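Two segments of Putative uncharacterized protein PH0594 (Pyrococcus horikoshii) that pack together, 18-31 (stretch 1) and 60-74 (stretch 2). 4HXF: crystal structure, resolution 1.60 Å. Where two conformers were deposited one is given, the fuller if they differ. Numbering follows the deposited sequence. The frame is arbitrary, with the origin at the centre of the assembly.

Stretch 1, residues 18-31: SDPRTRKNLVAYVL
Stretch 2 (60-74) DASMPRISPDGKKIA

Asp19 anchors the contact. Its OD2 accepts a hydrogen bond from Arg65 NH1 at 2.9 Å, within a salt bridge that meets the guanidinium at its edge. Its OD1 serves Arg21 in the same stretch, 2.9 Å from Arg21 NH2 and 3.0 Å from Arg21 NE. The carboxylate, with chi1 t, thus binds both arginines. Arg21 and Arg65 both start m, m, t. Their guanidinium groups stack, centres 3.7 Å apart and planes at 18°. Arg21 NH2 lies 3.2 Å from Arg65 NH1; both are donors, so no hydrogen bond forms, and the shared aspartate offsets the like charges. Arg65 NH1 also donates to Pro64 O at 2.8 Å. One water links Asp19 OD2 (2.7 Å) to Met63 N (2.9 Å). Another links Asp19 OD2 (3.0 Å) to Arg65 NH2 (2.9 Å).

Stretch 1 is a hairpin of strands 18-23 and 26-31, closed by a type II' turn from Arg23 to Leu26. Asp19 has phi/psi 62/53; Met63 is similar at 53/54. Strand 62-66 packs against both hairpin strands, its direction at 14° to the first and 177° to the second. No backbone hydrogen bonds join the stretches. By nearest CA atoms, Asp19 pairs with Met63, Arg21 with Arg65, Ala28 with Pro64 and Val30 with Ser62; the CA-to-CB bond of Arg65 points away, but the end of its side chain comes nearer.

Pro64 and Ile66 point toward the hairpin. Val30 CG2 (chi1 t) is 3.5 Å from Pro64 CD, and Ala28 CB is 4.0 Å from Pro64 CB. Ile66 (m, t) sets CD1 4.1 Å from Ala28 CB and CG2 3.3 Å from Arg23 CG.

A type I turn from Ser67 to Gly70 packs beside Arg23 and Lys24; beyond it, Ile73 CD1 lies 4.2 Å from Ala28 CB. Lys24 NZ makes a weak hydrogen bond to Pro68 O at 3.4 Å. Gly70 has phi/psi 66/15; an ideal CB there would clash with Lys24 CD, 2.6 Å away.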

# COMPACT_ATOMS: atom_id res chain seq x y z
N SER A 18 -36.16 -3.47 -8.42
CA SER A 18 -36.76 -2.93 -7.18
C SER A 18 -36.95 -1.41 -7.23
O SER A 18 -36.44 -0.72 -8.13
CB SER A 18 -35.88 -3.23 -5.99
OG SER A 18 -34.61 -2.58 -6.08
N ASP A 19 -37.75 -0.90 -6.28
CA ASP A 19 -37.81 0.57 -5.97
C ASP A 19 -38.31 1.38 -7.20
O ASP A 19 -37.64 2.32 -7.61
CB ASP A 19 -36.55 1.10 -5.35
CG ASP A 19 -36.74 2.44 -4.50
OD1 ASP A 19 -37.94 2.81 -4.41
OD2 ASP A 19 -35.66 2.88 -4.05
N PRO A 20 -39.44 1.04 -7.79
CA PRO A 20 -40.01 1.79 -8.88
C PRO A 20 -40.44 3.21 -8.41
O PRO A 20 -41.12 3.35 -7.42
CB PRO A 20 -41.18 0.95 -9.32
CG PRO A 20 -41.62 0.30 -8.08
CD PRO A 20 -40.39 -0.03 -7.35
N ARG A 21 -40.16 4.20 -9.24
CA ARG A 21 -40.52 5.62 -9.01
C ARG A 21 -40.98 6.19 -10.28
O ARG A 21 -40.42 5.88 -11.37
CB ARG A 21 -39.29 6.38 -8.49
CG ARG A 21 -38.66 5.83 -7.23
CD ARG A 21 -39.55 6.21 -6.04
NE ARG A 21 -39.12 5.48 -4.89
CZ ARG A 21 -39.42 5.75 -3.66
NH1 ARG A 21 -40.09 6.87 -3.41
NH2 ARG A 21 -38.96 4.93 -2.72
N THR A 22 -41.97 7.08 -10.25
CA THR A 22 -42.41 7.69 -11.46
C THR A 22 -42.78 9.19 -11.20
O THR A 22 -43.27 9.50 -10.14
CB THR A 22 -43.59 6.98 -12.17
OG1 THR A 22 -43.88 7.57 -13.44
CG2 THR A 22 -44.90 7.08 -11.40
N ARG A 23 -42.41 10.05 -12.15
CA ARG A 23 -42.83 11.50 -12.14
C ARG A 23 -43.00 11.83 -13.57
O ARG A 23 -42.19 11.53 -14.43
CB ARG A 23 -41.93 12.52 -11.37
CG ARG A 23 -41.59 12.35 -9.84
CD ARG A 23 -42.42 13.02 -8.72
N LYS A 24 -44.14 12.42 -13.92
CA LYS A 24 -44.39 12.63 -15.31
C LYS A 24 -44.35 11.50 -16.35
O LYS A 24 -45.05 10.50 -16.29
CB LYS A 24 -43.50 13.86 -15.71
CG LYS A 24 -43.42 14.87 -14.52
CD LYS A 24 -42.82 16.23 -14.82
CE LYS A 24 -43.68 17.40 -14.31
NZ LYS A 24 -44.18 17.37 -12.91
N ASN A 25 -43.57 11.71 -17.41
CA ASN A 25 -43.33 10.73 -18.45
C ASN A 25 -42.16 9.73 -18.12
O ASN A 25 -41.88 8.86 -18.98
CB ASN A 25 -42.98 11.46 -19.76
CG ASN A 25 -41.70 12.37 -19.64
OD1 ASN A 25 -40.82 12.27 -20.51
ND2 ASN A 25 -41.59 13.24 -18.56
N LEU A 26 -41.55 9.89 -16.95
CA LEU A 26 -40.35 9.07 -16.59
C LEU A 26 -40.67 7.98 -15.52
O LEU A 26 -41.54 8.19 -14.65
CB LEU A 26 -39.23 9.94 -16.04
CG LEU A 26 -38.64 10.96 -17.04
CD1 LEU A 26 -37.78 11.99 -16.27
CD2 LEU A 26 -37.87 10.27 -18.17
N VAL A 27 -39.96 6.84 -15.63
CA VAL A 27 -39.94 5.80 -14.64
C VAL A 27 -38.50 5.58 -14.25
O VAL A 27 -37.64 5.61 -15.17
CB VAL A 27 -40.58 4.60 -15.29
CG1 VAL A 27 -40.69 3.41 -14.33
CG2 VAL A 27 -41.98 5.03 -15.71
N ALA A 28 -38.21 5.39 -12.97
CA ALA A 28 -36.87 4.99 -12.54
C ALA A 28 -37.04 3.76 -11.69
O ALA A 28 -38.08 3.54 -11.06
CB ALA A 28 -36.14 6.06 -11.74
N TYR A 29 -36.00 2.92 -11.70
CA TYR A 29 -36.00 1.72 -10.87
C TYR A 29 -34.59 1.24 -10.72
O TYR A 29 -33.66 1.76 -11.43
CB TYR A 29 -36.94 0.61 -11.45
CG TYR A 29 -36.67 0.18 -12.86
CD1 TYR A 29 -37.26 0.84 -13.90
CD2 TYR A 29 -35.70 -0.78 -13.14
CE1 TYR A 29 -36.97 0.50 -15.22
CE2 TYR A 29 -35.46 -1.16 -14.46
CZ TYR A 29 -36.07 -0.50 -15.49
OH TYR A 29 -35.86 -0.79 -16.81
N VAL A 30 -34.31 0.26 -9.87
CA VAL A 30 -32.98 -0.26 -9.59
C VAL A 30 -32.88 -1.68 -10.17
O VAL A 30 -33.80 -2.47 -9.96
CB VAL A 30 -32.58 -0.35 -8.08
CG1 VAL A 30 -31.21 -0.85 -7.89
CG2 VAL A 30 -32.80 1.08 -7.49
N LEU A 31 -31.86 -1.87 -10.95
CA LEU A 31 -31.50 -3.20 -11.54
C LEU A 31 -30.32 -3.73 -10.70
O LEU A 31 -29.26 -3.06 -10.62
CB LEU A 31 -31.06 -3.01 -12.98
CG LEU A 31 -30.36 -4.21 -13.63
CD1 LEU A 31 -31.30 -5.41 -13.74
CD2 LEU A 31 -29.92 -3.80 -15.06
N ASP A 60 -23.72 2.12 -10.34
CA ASP A 60 -23.34 1.88 -8.93
C ASP A 60 -24.09 2.81 -7.95
O ASP A 60 -23.50 3.66 -7.21
CB ASP A 60 -21.86 2.00 -8.81
CG ASP A 60 -21.20 0.93 -9.56
OD1 ASP A 60 -21.65 -0.23 -9.40
OD2 ASP A 60 -20.22 1.20 -10.26
N ALA A 61 -25.43 2.74 -8.02
CA ALA A 61 -26.34 3.65 -7.33
C ALA A 61 -27.61 2.99 -7.02
O ALA A 61 -28.01 2.01 -7.72
CB ALA A 61 -26.62 4.93 -8.21
N SER A 62 -28.32 3.50 -6.03
CA SER A 62 -29.63 3.08 -5.69
C SER A 62 -30.41 4.20 -5.03
O SER A 62 -29.93 5.33 -5.02
CB SER A 62 -29.49 1.84 -4.79
OG SER A 62 -28.98 2.12 -3.52
N MET A 63 -31.58 3.87 -4.49
CA MET A 63 -32.47 4.84 -3.89
C MET A 63 -32.78 5.99 -4.82
O MET A 63 -32.70 7.17 -4.40
CB MET A 63 -31.86 5.31 -2.57
CG MET A 63 -31.65 4.15 -1.54
SD MET A 63 -31.37 4.82 0.14
CE MET A 63 -32.59 6.09 0.16
N PRO A 64 -33.28 5.73 -6.07
CA PRO A 64 -33.67 6.81 -6.94
C PRO A 64 -34.88 7.58 -6.38
O PRO A 64 -35.88 7.00 -5.96
CB PRO A 64 -34.10 6.11 -8.25
CG PRO A 64 -34.55 4.71 -7.79
CD PRO A 64 -33.61 4.42 -6.66
N ARG A 65 -34.77 8.93 -6.36
CA ARG A 65 -35.91 9.75 -5.95
C ARG A 65 -36.05 10.83 -6.91
O ARG A 65 -35.13 11.73 -7.03
CB ARG A 65 -35.62 10.38 -4.55
CG ARG A 65 -35.31 9.28 -3.47
CD ARG A 65 -36.62 8.49 -3.17
NE ARG A 65 -36.39 7.53 -2.10
CZ ARG A 65 -36.02 6.22 -2.28
NH1 ARG A 65 -35.91 5.68 -3.51
NH2 ARG A 65 -35.87 5.42 -1.24
N ILE A 66 -37.07 10.82 -7.73
CA ILE A 66 -37.29 11.85 -8.71
C ILE A 66 -37.90 13.11 -8.10
O ILE A 66 -38.89 13.06 -7.35
CB ILE A 66 -38.19 11.34 -9.87
CG1 ILE A 66 -37.55 10.06 -10.44
CG2 ILE A 66 -38.46 12.47 -10.89
CD1 ILE A 66 -38.51 9.36 -11.49
N SER A 67 -37.36 14.28 -8.39
CA SER A 67 -37.91 15.50 -7.76
C SER A 67 -39.36 15.76 -8.28
O SER A 67 -39.73 15.38 -9.41
CB SER A 67 -37.02 16.72 -8.06
OG SER A 67 -37.08 17.03 -9.48
N PRO A 68 -40.20 16.41 -7.45
CA PRO A 68 -41.60 16.65 -7.80
C PRO A 68 -41.75 17.34 -9.13
O PRO A 68 -42.72 16.99 -9.88
CB PRO A 68 -42.08 17.52 -6.63
CG PRO A 68 -41.36 16.98 -5.51
CD PRO A 68 -39.94 16.63 -6.00
N ASP A 69 -40.83 18.25 -9.48
CA ASP A 69 -40.86 19.01 -10.73
C ASP A 69 -40.39 18.22 -11.94
O ASP A 69 -40.46 18.71 -13.06
CB ASP A 69 -40.21 20.42 -10.59
CG ASP A 69 -38.66 20.31 -10.37
OD1 ASP A 69 -38.11 19.16 -10.42
OD2 ASP A 69 -38.08 21.40 -10.16
N GLY A 70 -39.97 17.00 -11.73
CA GLY A 70 -39.40 16.13 -12.73
C GLY A 70 -38.08 16.49 -13.36
O GLY A 70 -37.73 15.90 -14.37
N LYS A 71 -37.36 17.43 -12.77
CA LYS A 71 -36.15 17.98 -13.35
C LYS A 71 -34.90 17.28 -12.87
O LYS A 71 -33.88 17.37 -13.56
CB LYS A 71 -36.03 19.43 -13.04
CG LYS A 71 -37.11 20.27 -13.77
CD LYS A 71 -36.81 21.73 -13.63
CE LYS A 71 -37.89 22.52 -14.42
NZ LYS A 71 -38.47 23.53 -13.50
N LYS A 72 -34.94 16.69 -11.70
CA LYS A 72 -33.77 16.13 -11.06
C LYS A 72 -34.06 14.80 -10.41
O LYS A 72 -35.19 14.48 -10.14
CB LYS A 72 -33.33 17.06 -9.95
CG LYS A 72 -32.92 18.40 -10.47
CD LYS A 72 -32.60 19.31 -9.30
CE LYS A 72 -33.85 19.85 -8.63
NZ LYS A 72 -33.46 21.12 -7.86
N ILE A 73 -33.03 14.05 -10.20
CA ILE A 73 -33.09 12.81 -9.46
C ILE A 73 -31.99 12.80 -8.41
O ILE A 73 -30.78 13.08 -8.71
CB ILE A 73 -33.04 11.58 -10.38
CG1 ILE A 73 -33.19 10.30 -9.66
CG2 ILE A 73 -31.78 11.60 -11.25
CD1 ILE A 73 -33.55 9.17 -10.70
N ALA A 74 -32.40 12.51 -7.16
CA ALA A 74 -31.48 12.25 -6.08
C ALA A 74 -31.26 10.75 -6.01
O ALA A 74 -32.14 9.96 -6.35
CB ALA A 74 -31.99 12.79 -4.75
O HOH W 1 -33.25 1.57 -3.88
O HOH W 2 -35.43 2.54 -1.09